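Local coordinates for protein aminotransferase class-III (Sphaerobacter thermophilus DSM 20745, PDB 6K8H) that belongs to the class-III aminotransferases (omega-transaminases), a family of pyridoxal-phosphate-dependent enzymes with the fold-type I architecture, here assembled as a dimer, at residues B[94-99]-B[316-321]; B[122-127]-B[131-136]; B[286-291]-B[325-330]. All coordinates share one frame; numbering follows the deposited sequence.

Contact 1. Residues B[94-99]-B[316-321]; sequences GVAFAM and GTFNAN. With PLR ((5-hydroxy-4,6-dimethylpyridin-3-yl)methyl dihydrogen phosphate), chain C.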
loop_
_atom_site.group_PDB
_atom_site.type_symbol
_atom_site.label_atom_id
_atom_site.label_comp_id
_atom_site.label_asym_id
_atom_site.label_seq_id
_atom_site.Cartn_x
_atom_site.Cartn_y
_atom_site.Cartn_z
ATOM N N GLY B 94 11.709 10.588 14.924
ATOM C CA GLY B 94 10.725 10.862 13.897
ATOM C C GLY B 94 10.429 9.604 13.094
ATOM O O GLY B 94 11.266 8.700 12.978
ATOM N N VAL B 95 9.222 9.545 12.530
ATOM C CA VAL B 95 8.717 8.307 11.942
ATOM C C VAL B 95 8.692 8.320 10.419
ATOM O O VAL B 95 8.545 7.242 9.816
ATOM C CB VAL B 95 7.318 7.956 12.493
ATOM C CG1 VAL B 95 7.355 7.954 13.996
ATOM C CG2 VAL B 95 6.277 8.945 12.009
ATOM N N ALA B 96 8.858 9.478 9.778
ATOM C CA ALA B 96 8.847 9.565 8.322
ATOM C C ALA B 96 9.482 10.884 7.887
ATOM O O ALA B 96 9.321 11.910 8.547
ATOM C CB ALA B 96 7.427 9.444 7.766
ATOM N N PHE B 97 10.188 10.848 6.757
ATOM C CA PHE B 97 10.946 11.991 6.261
ATOM C C PHE B 97 10.843 12.048 4.749
ATOM O O PHE B 97 10.750 11.012 4.087
ATOM C CB PHE B 97 12.442 11.907 6.636
ATOM C CG PHE B 97 12.684 11.777 8.106
ATOM C CD1 PHE B 97 12.795 12.905 8.903
ATOM C CD2 PHE B 97 12.772 10.530 8.699
ATOM C CE1 PHE B 97 13.005 12.794 10.265
ATOM C CE2 PHE B 97 12.981 10.416 10.060
ATOM C CZ PHE B 97 13.091 11.557 10.842
ATOM N N ALA B 98 10.884 13.267 4.202
ATOM C CA ALA B 98 10.982 13.466 2.758
ATOM C C ALA B 98 12.429 13.475 2.266
ATOM O O ALA B 98 12.750 14.146 1.269
ATOM C CB ALA B 98 10.272 14.755 2.340
ATOM N N MET B 99 13.313 12.782 2.967
ATOM C CA MET B 99 14.659 12.441 2.544
ATOM C C MET B 99 14.852 10.956 2.796
ATOM O O MET B 99 14.188 10.394 3.675
ATOM C CB MET B 99 15.726 13.220 3.327
ATOM C CG MET B 99 15.611 14.727 3.297
ATOM S SD MET B 99 16.846 15.449 4.411
ATOM C CE MET B 99 16.431 17.198 4.281
ATOM N N GLY B 316 5.967 7.119 -3.394
ATOM C CA GLY B 316 5.312 6.453 -2.256
ATOM C C GLY B 316 5.664 7.201 -0.990
ATOM O O GLY B 316 6.807 7.093 -0.535
ATOM N N THR B 317 4.675 7.859 -0.402
ATOM C CA THR B 317 4.913 8.758 0.751
ATOM C C THR B 317 5.567 8.013 1.913
ATOM O O THR B 317 6.496 8.574 2.494
ATOM C CB THR B 317 3.582 9.333 1.241
ATOM O OG1 THR B 317 3.026 10.125 0.194
ATOM C CG2 THR B 317 3.717 10.136 2.514
ATOM N N PHE B 318 5.107 6.794 2.191
ATOM C CA PHE B 318 5.621 6.013 3.345
ATOM C C PHE B 318 6.635 4.944 2.926
ATOM O O PHE B 318 7.014 4.144 3.786
ATOM C CB PHE B 318 4.459 5.533 4.210
ATOM C CG PHE B 318 3.772 6.692 4.879
ATOM C CD1 PHE B 318 4.399 7.380 5.902
ATOM C CD2 PHE B 318 2.546 7.148 4.435
ATOM C CE1 PHE B 318 3.794 8.469 6.505
ATOM C CE2 PHE B 318 1.937 8.232 5.044
ATOM C CZ PHE B 318 2.560 8.886 6.077
ATOM N N ASN B 319 7.076 4.961 1.668
ATOM C CA ASN B 319 8.075 3.948 1.254
ATOM C C ASN B 319 9.311 4.107 2.142
ATOM O O ASN B 319 9.796 5.229 2.284
ATOM C CB ASN B 319 8.568 4.161 -0.182
ATOM C CG ASN B 319 7.512 3.969 -1.249
ATOM O OD1 ASN B 319 6.360 3.714 -0.945
ATOM N ND2 ASN B 319 7.912 4.075 -2.502
ATOM N N ALA B 320 9.777 2.996 2.703
ATOM C CA ALA B 320 11.022 2.963 3.473
ATOM C C ALA B 320 10.982 3.924 4.665
ATOM O O ALA B 320 12.013 4.446 5.087
ATOM C CB ALA B 320 12.237 3.255 2.584
ATOM N N ASN B 321 9.799 4.148 5.236
ATOM C CA ASN B 321 9.737 4.961 6.437
ATOM C C ASN B 321 10.567 4.292 7.535
ATOM O O ASN B 321 10.691 3.063 7.572
ATOM C CB ASN B 321 8.294 5.162 6.885
ATOM C CG ASN B 321 7.696 3.913 7.498
ATOM O OD1 ASN B 321 7.866 3.657 8.691
ATOM N ND2 ASN B 321 6.996 3.124 6.686
HETATM N N1 PLR C . -2.979 11.297 -4.526
HETATM C C2 PLR C . -2.435 12.473 -4.227
HETATM C C2A PLR C . -3.170 13.724 -4.584
HETATM C C3 PLR C . -1.197 12.538 -3.575
HETATM O O3 PLR C . -0.682 13.751 -3.290
HETATM C C4 PLR C . -0.523 11.345 -3.244
HETATM C C4A PLR C . 0.764 11.402 -2.547
HETATM C C5 PLR C . -1.127 10.123 -3.567
HETATM C C6 PLR C . -2.336 10.154 -4.209
HETATM C C5A PLR C . -0.462 8.811 -3.263
HETATM O O4P PLR C . -0.372 8.504 -1.837
HETATM P P PLR C . 0.809 7.528 -1.346
HETATM O O1P PLR C . 2.096 8.258 -1.589
HETATM O O2P PLR C . 0.560 7.271 0.103
HETATM O O3P PLR C . 0.681 6.313 -2.207
#
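Asn321 lies against the loop at Val95 and Ala96, and its side chain can be followed outward from the backbone. CB rests on Val95 O at 3.6 Å and comes within 4.5 Å of Ala96 CB. With CG between the backbone N and the carbonyl carbon (chi1 73°), the amide folds back over its own segment. OD1 passes Val95 O and takes the N-H of Thr324, the N-cap bond that starts helix 322-334. ND2 reaches back to Phe318 O (3.1 Å, 168° at the hydrogen), lying in the carbonyl plane, with the acceptor in the amide plane. Bonds at OD1 and ND2 thus hold both ends of the amide; Phe318 O also accepts from Asn321 N, closing a type II turn.

The second touch is apolar. Ala96 CB meets the edge of the Phe318 ring, 4.0 Å from CE1, while Thr317 CG2 lies 3.6 Å above one face, toward the rim. Gly287 of the second subunit packs on Phe318 as well. No hydrogen bond joins the two segments, and all the touching residues are buried. Next to this packing, Thr317 grips one phosphate oxygen of PLR twice, O1P being 2.9 Å from Thr317 N and 2.7 Å from Thr317 OG1. Gly127 N and Thr128 N of the second subunit bind the same ligand, the phosphate site shared between subunits that is characteristic of fold-type I dimers.

Contact 2. Residues B[122-127]-B[131-136]; sequences RFTNSG and VMMAIK. With PLR ((5-hydroxy-4,6-dimethylpyridin-3-yl)methyl dihydrogen phosphate), chain D.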
loop_
_atom_site.group_PDB
_atom_site.type_symbol
_atom_site.label_atom_id
_atom_site.label_comp_id
_atom_site.label_asym_id
_atom_site.label_seq_id
_atom_site.Cartn_x
_atom_site.Cartn_y
_atom_site.Cartn_z
ATOM N N ARG B 122 13.695 -2.307 -3.665
ATOM C CA ARG B 122 12.935 -1.101 -3.350
ATOM C C ARG B 122 11.790 -1.490 -2.421
ATOM O O ARG B 122 11.191 -2.560 -2.583
ATOM C CB ARG B 122 12.360 -0.434 -4.609
ATOM C CG ARG B 122 13.379 0.256 -5.495
ATOM C CD ARG B 122 12.722 0.849 -6.723
ATOM N NE ARG B 122 12.082 2.150 -6.494
ATOM C CZ ARG B 122 12.694 3.327 -6.634
ATOM N NH1 ARG B 122 13.967 3.375 -6.985
ATOM N NH2 ARG B 122 12.037 4.463 -6.435
ATOM N N PHE B 123 11.464 -0.613 -1.472
ATOM C CA PHE B 123 10.408 -0.873 -0.504
ATOM C C PHE B 123 9.113 -0.182 -0.915
ATOM O O PHE B 123 9.123 0.909 -1.504
ATOM C CB PHE B 123 10.832 -0.416 0.894
ATOM C CG PHE B 123 12.050 -1.123 1.398
ATOM C CD1 PHE B 123 11.943 -2.390 1.948
ATOM C CD2 PHE B 123 13.304 -0.552 1.270
ATOM C CE1 PHE B 123 13.062 -3.066 2.389
ATOM C CE2 PHE B 123 14.435 -1.226 1.709
ATOM C CZ PHE B 123 14.314 -2.485 2.263
ATOM N N THR B 124 7.997 -0.850 -0.622
ATOM C CA THR B 124 6.653 -0.347 -0.858
ATOM C C THR B 124 5.888 -0.418 0.460
ATOM O O THR B 124 6.474 -0.752 1.496
ATOM C CB THR B 124 5.948 -1.173 -1.931
ATOM O OG1 THR B 124 5.729 -2.490 -1.418
ATOM C CG2 THR B 124 6.798 -1.262 -3.215
ATOM N N ASN B 125 4.586 -0.139 0.434
ATOM C CA ASN B 125 3.795 -0.117 1.656
ATOM C C ASN B 125 2.878 -1.324 1.810
ATOM O O ASN B 125 2.097 -1.373 2.773
ATOM C CB ASN B 125 3.003 1.186 1.725
ATOM C CG ASN B 125 3.909 2.379 1.611
ATOM O OD1 ASN B 125 4.665 2.668 2.537
ATOM N ND2 ASN B 125 3.909 3.029 0.452
ATOM N N SER B 126 2.949 -2.295 0.897
ATOM C CA SER B 126 2.117 -3.490 0.976
ATOM C C SER B 126 2.691 -4.526 0.021
ATOM O O SER B 126 3.428 -4.192 -0.916
ATOM C CB SER B 126 0.656 -3.203 0.655
ATOM O OG SER B 126 0.547 -2.746 -0.664
ATOM N N GLY B 127 2.350 -5.792 0.279
ATOM C CA GLY B 127 2.654 -6.834 -0.688
ATOM C C GLY B 127 1.927 -6.620 -2.002
ATOM O O GLY B 127 2.452 -6.923 -3.075
ATOM N N VAL B 131 3.838 -6.464 -5.573
ATOM C CA VAL B 131 3.461 -7.233 -6.761
ATOM C C VAL B 131 3.173 -6.296 -7.928
ATOM O O VAL B 131 3.597 -6.541 -9.067
ATOM C CB VAL B 131 2.251 -8.135 -6.447
ATOM C CG1 VAL B 131 1.715 -8.804 -7.713
ATOM C CG2 VAL B 131 2.641 -9.199 -5.394
ATOM N N MET B 132 2.436 -5.214 -7.665
ATOM C CA MET B 132 2.142 -4.258 -8.726
ATOM C C MET B 132 3.426 -3.688 -9.314
ATOM O O MET B 132 3.591 -3.633 -10.534
ATOM C CB MET B 132 1.259 -3.130 -8.191
ATOM C CG MET B 132 1.060 -2.012 -9.200
ATOM S SD MET B 132 -0.101 -0.758 -8.602
ATOM C CE MET B 132 0.975 0.324 -7.651
ATOM N N MET B 133 4.363 -3.279 -8.456
ATOM C CA MET B 133 5.567 -2.627 -8.960
ATOM C C MET B 133 6.482 -3.623 -9.653
ATOM O O MET B 133 7.215 -3.239 -10.567
ATOM C CB MET B 133 6.309 -1.909 -7.834
ATOM C CG MET B 133 5.575 -0.683 -7.267
ATOM S SD MET B 133 4.850 0.448 -8.483
ATOM C CE MET B 133 6.314 0.846 -9.452
ATOM N N ALA B 134 6.425 -4.901 -9.272
ATOM C CA ALA B 134 7.163 -5.923 -10.016
ATOM C C ALA B 134 6.600 -6.080 -11.420
ATOM O O ALA B 134 7.352 -6.132 -12.405
ATOM C CB ALA B 134 7.103 -7.264 -9.279
ATOM N N ILE B 135 5.273 -6.126 -11.527
ATOM C CA ILE B 135 4.635 -6.203 -12.840
ATOM C C ILE B 135 4.998 -4.994 -13.687
ATOM O O ILE B 135 5.316 -5.119 -14.883
ATOM C CB ILE B 135 3.111 -6.341 -12.676
ATOM C CG1 ILE B 135 2.789 -7.769 -12.220
ATOM C CG2 ILE B 135 2.394 -5.953 -13.983
ATOM C CD1 ILE B 135 1.426 -7.918 -11.560
ATOM N N LYS B 136 4.952 -3.813 -13.077
ATOM C CA LYS B 136 5.280 -2.551 -13.791
ATOM C C LYS B 136 6.751 -2.552 -14.224
ATOM O O LYS B 136 7.041 -2.133 -15.341
ATOM C CB LYS B 136 4.875 -1.355 -12.930
ATOM C CG LYS B 136 3.370 -1.154 -12.823
ATOM C CD LYS B 136 2.932 -0.206 -11.738
ATOM C CE LYS B 136 3.646 1.125 -11.762
ATOM N NZ LYS B 136 2.864 2.168 -12.461
HETATM N N1 PLR D . 1.032 -12.116 -2.224
HETATM C C2 PLR D . 0.791 -13.119 -1.386
HETATM C C2A PLR D . 1.279 -14.487 -1.732
HETATM C C3 PLR D . 0.107 -12.887 -0.185
HETATM O O3 PLR D . -0.109 -13.927 0.645
HETATM C C4 PLR D . -0.334 -11.585 0.124
HETATM C C4A PLR D . -1.043 -11.330 1.380
HETATM C C5 PLR D . -0.057 -10.550 -0.775
HETATM C C6 PLR D . 0.605 -10.871 -1.930
HETATM C C5A PLR D . -0.519 -9.140 -0.524
HETATM O O4P PLR D . 0.165 -8.450 0.566
HETATM P P PLR D . -0.596 -7.269 1.349
HETATM O O1P PLR D . -1.039 -6.315 0.288
HETATM O O2P PLR D . -1.744 -7.906 2.044
HETATM O O3P PLR D . 0.395 -6.678 2.299
#
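Val131 places CG1 anti to its backbone N (chi1 172°), which turns CG2 to the side of that N and brings it to 3.3 Å from Gly127 O. The same oxygen receives the Val131 N-H at 2.9 Å, nearly straight at 167°, so it is gripped by the backbone and flanked by a methyl. This is the first turn of helix 127-142 in a beta-alpha unit: strand 120-124 ends, a short bend follows, and the helix sets its N-terminus against a phosphate.

The second meeting point is apolar. Thr124, the last residue of the strand, puts CG2 4.3 Å from Met133 CG, where the second turn of the helix passes the strand end. Its hydroxyl serves the bend instead. Thr124 OG1 donates to Ser126 O at 2.9 Å, from a position tilted out of the carbonyl plane, and so ties the strand end to the residue just before the helix. Ser126 is the N-cap: its OG lies between the backbone N and the carbonyl carbon and bonds to Glu129 N. OG also meets Glu129 OE2 of the second subunit, so this bend belongs to the dimer interface, where Asn125 packs on Asn125 of the second subunit.

The N-terminal end of the helix dipole would probably favour the negative charge of the phosphate placed there. Thr317 OG1 of the second subunit and Thr128 OG1 also bond to the ligand. Ser126 CB lies 3.6 Å from PLR O1P, while the N-H of Gly127 binds O3P over 2.9 Å, with 156° at the hydrogen.

Contact 3. Residues B[286-291]-B[325-330]; sequences GGFPVG and MVAGLT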
loop_
_atom_site.group_PDB
_atom_site.type_symbol
_atom_site.label_atom_id
_atom_site.label_comp_id
_atom_site.label_asym_id
_atom_site.label_seq_id
_atom_site.Cartn_x
_atom_site.Cartn_y
_atom_site.Cartn_z
ATOM N N GLY B 286 8.431 -6.399 10.418
ATOM C CA GLY B 286 8.330 -6.475 11.870
ATOM C C GLY B 286 6.947 -6.246 12.444
ATOM O O GLY B 286 6.829 -5.909 13.625
ATOM N N GLY B 287 5.896 -6.390 11.635
ATOM C CA GLY B 287 4.538 -6.089 12.052
ATOM C C GLY B 287 3.999 -4.767 11.545
ATOM O O GLY B 287 2.840 -4.443 11.811
ATOM N N PHE B 288 4.784 -4.011 10.802
ATOM C CA PHE B 288 4.368 -2.719 10.299
ATOM C C PHE B 288 4.145 -2.799 8.800
ATOM O O PHE B 288 4.660 -3.711 8.145
ATOM C CB PHE B 288 5.433 -1.670 10.651
ATOM C CG PHE B 288 5.501 -1.377 12.130
ATOM C CD1 PHE B 288 6.216 -2.207 12.982
ATOM C CD2 PHE B 288 4.818 -0.298 12.673
ATOM C CE1 PHE B 288 6.256 -1.952 14.355
ATOM C CE2 PHE B 288 4.865 -0.040 14.042
ATOM C CZ PHE B 288 5.581 -0.865 14.877
ATOM N N PRO B 289 3.338 -1.899 8.225
ATOM C CA PRO B 289 3.003 -2.015 6.798
ATOM C C PRO B 289 4.259 -1.958 5.935
ATOM O O PRO B 289 5.146 -1.134 6.152
ATOM C CB PRO B 289 2.074 -0.820 6.550
ATOM C CG PRO B 289 1.530 -0.459 7.902
ATOM C CD PRO B 289 2.653 -0.750 8.853
ATOM N N VAL B 290 4.331 -2.856 4.957
ATOM C CA VAL B 290 5.578 -3.048 4.220
ATOM C C VAL B 290 5.347 -3.885 2.972
ATOM O O VAL B 290 4.449 -4.738 2.926
ATOM C CB VAL B 290 6.631 -3.729 5.110
ATOM C CG1 VAL B 290 6.204 -5.154 5.403
ATOM C CG2 VAL B 290 8.030 -3.670 4.477
ATOM N N GLY B 291 6.168 -3.642 1.957
ATOM C CA GLY B 291 6.377 -4.570 0.864
ATOM C C GLY B 291 7.742 -4.280 0.279
ATOM O O GLY B 291 8.407 -3.309 0.647
ATOM N N MET B 325 11.352 0.277 8.581
ATOM C CA MET B 325 12.701 -0.205 8.282
ATOM C C MET B 325 13.384 -0.750 9.529
ATOM O O MET B 325 14.027 -1.802 9.479
ATOM C CB MET B 325 13.537 0.915 7.658
ATOM C CG MET B 325 13.014 1.385 6.304
ATOM S SD MET B 325 13.075 0.147 4.983
ATOM C CE MET B 325 11.435 -0.592 5.102
ATOM N N VAL B 326 13.238 -0.052 10.660
ATOM C CA VAL B 326 13.851 -0.479 11.910
ATOM C C VAL B 326 13.176 -1.742 12.447
ATOM O O VAL B 326 13.849 -2.688 12.882
ATOM C CB VAL B 326 13.814 0.692 12.906
ATOM C CG1 VAL B 326 14.002 0.212 14.305
ATOM C CG2 VAL B 326 14.900 1.730 12.527
ATOM N N ALA B 327 11.843 -1.782 12.423
ATOM C CA ALA B 327 11.141 -2.971 12.894
ATOM C C ALA B 327 11.463 -4.184 12.021
ATOM O O ALA B 327 11.649 -5.298 12.531
ATOM C CB ALA B 327 9.638 -2.709 12.930
ATOM N N GLY B 328 11.552 -3.981 10.704
ATOM C CA GLY B 328 11.927 -5.065 9.815
ATOM C C GLY B 328 13.356 -5.530 10.027
ATOM O O GLY B 328 13.630 -6.732 10.028
ATOM N N LEU B 329 14.289 -4.589 10.201
ATOM C CA LEU B 329 15.674 -4.965 10.485
ATOM C C LEU B 329 15.763 -5.821 11.743
ATOM O O LEU B 329 16.447 -6.853 11.759
ATOM C CB LEU B 329 16.551 -3.714 10.621
ATOM C CG LEU B 329 18.047 -4.062 10.632
ATOM C CD1 LEU B 329 18.452 -4.665 9.289
ATOM C CD2 LEU B 329 18.917 -2.861 10.972
ATOM N N THR B 330 15.071 -5.411 12.809
ATOM C CA THR B 330 15.093 -6.188 14.052
ATOM C C THR B 330 14.462 -7.562 13.859
ATOM O O THR B 330 15.040 -8.589 14.253
ATOM C CB THR B 330 14.378 -5.409 15.158
ATOM O OG1 THR B 330 14.921 -4.085 15.220
ATOM C CG2 THR B 330 14.541 -6.085 16.515
#
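Gly286 and Gly328 bring their backbones together closely, with CA atoms 4.4 Å apart and Gly286 N 3.8 Å from Gly328 CA. The missing side chain of Gly286 permits the approach, since a CB there would point at the helix backbone, and the CA of Gly286 makes a C-H...O contact with Ala327 O at 3.6 Å (139° at the hydrogen). Gly286 has positive phi (63°), a conformation that favours glycine. Beside this backbone contact, Ala327 CB presses on the Phe288 ring, meeting it obliquely, 3.5 Å from CD1 and 3.7 Å from CE1. The ring is brought to the helix by a first torsion that sets CG anti to the carbonyl carbon (chi1 -69°). No classical hydrogen bond spans the two segments; the close part rests on the glycine approach and on this one methyl.

Away from it the packing opens out. Toward the end of the loop, Val290 CG2 and Met325 CE stand 4.6 Å apart. Leu329 points away from the loop and touches Ala106 of helix 102-114; Leu329, Val326 and Thr330 are partly exposed, as is Gly286. Thr330 spends its hydroxyl within the helix: OG1 donates to Val326 O at 2.9 Å, and the backbone N of Thr330 reaches that oxygen from the opposite face of the carbonyl plane.

Around the contact, Met325 lies on His103 and Leu107 of helix 102-114, and Phe288, Val326 and Thr330 touch helix 81-91. Val95 of the second subunit also packs on Phe288. Past Pro289, whose O bonds to Thr324 OG1, the loop enters strand 291-295, beside strand 120-124 in the seven-stranded sheet.

Overall arrangement
The three contacts form one connected region on the dimer interface, with centres about 16 Å (contacts 1 and 2), 13 Å (1 and 3) and 15 Å (2 and 3) apart. Contact 1 reaches contact 2 through a weak bond from Asn125 ND2 to Asn319 OD1 (2.9 Å). Contact 2 is probably joined to contact 3 by a hydrogen bond from Thr124 N to Gly291 O (2.8 Å). Helix 322-334 links contacts 1 and 3, beginning just after Asn321 and carrying 325-330. The phosphates served differ: 316-321 binds the PLR of chain C, 122-127 that of chain D. Contact 3 stands farther off, the Phe288 side chain being about 11 Å from a bound PLR.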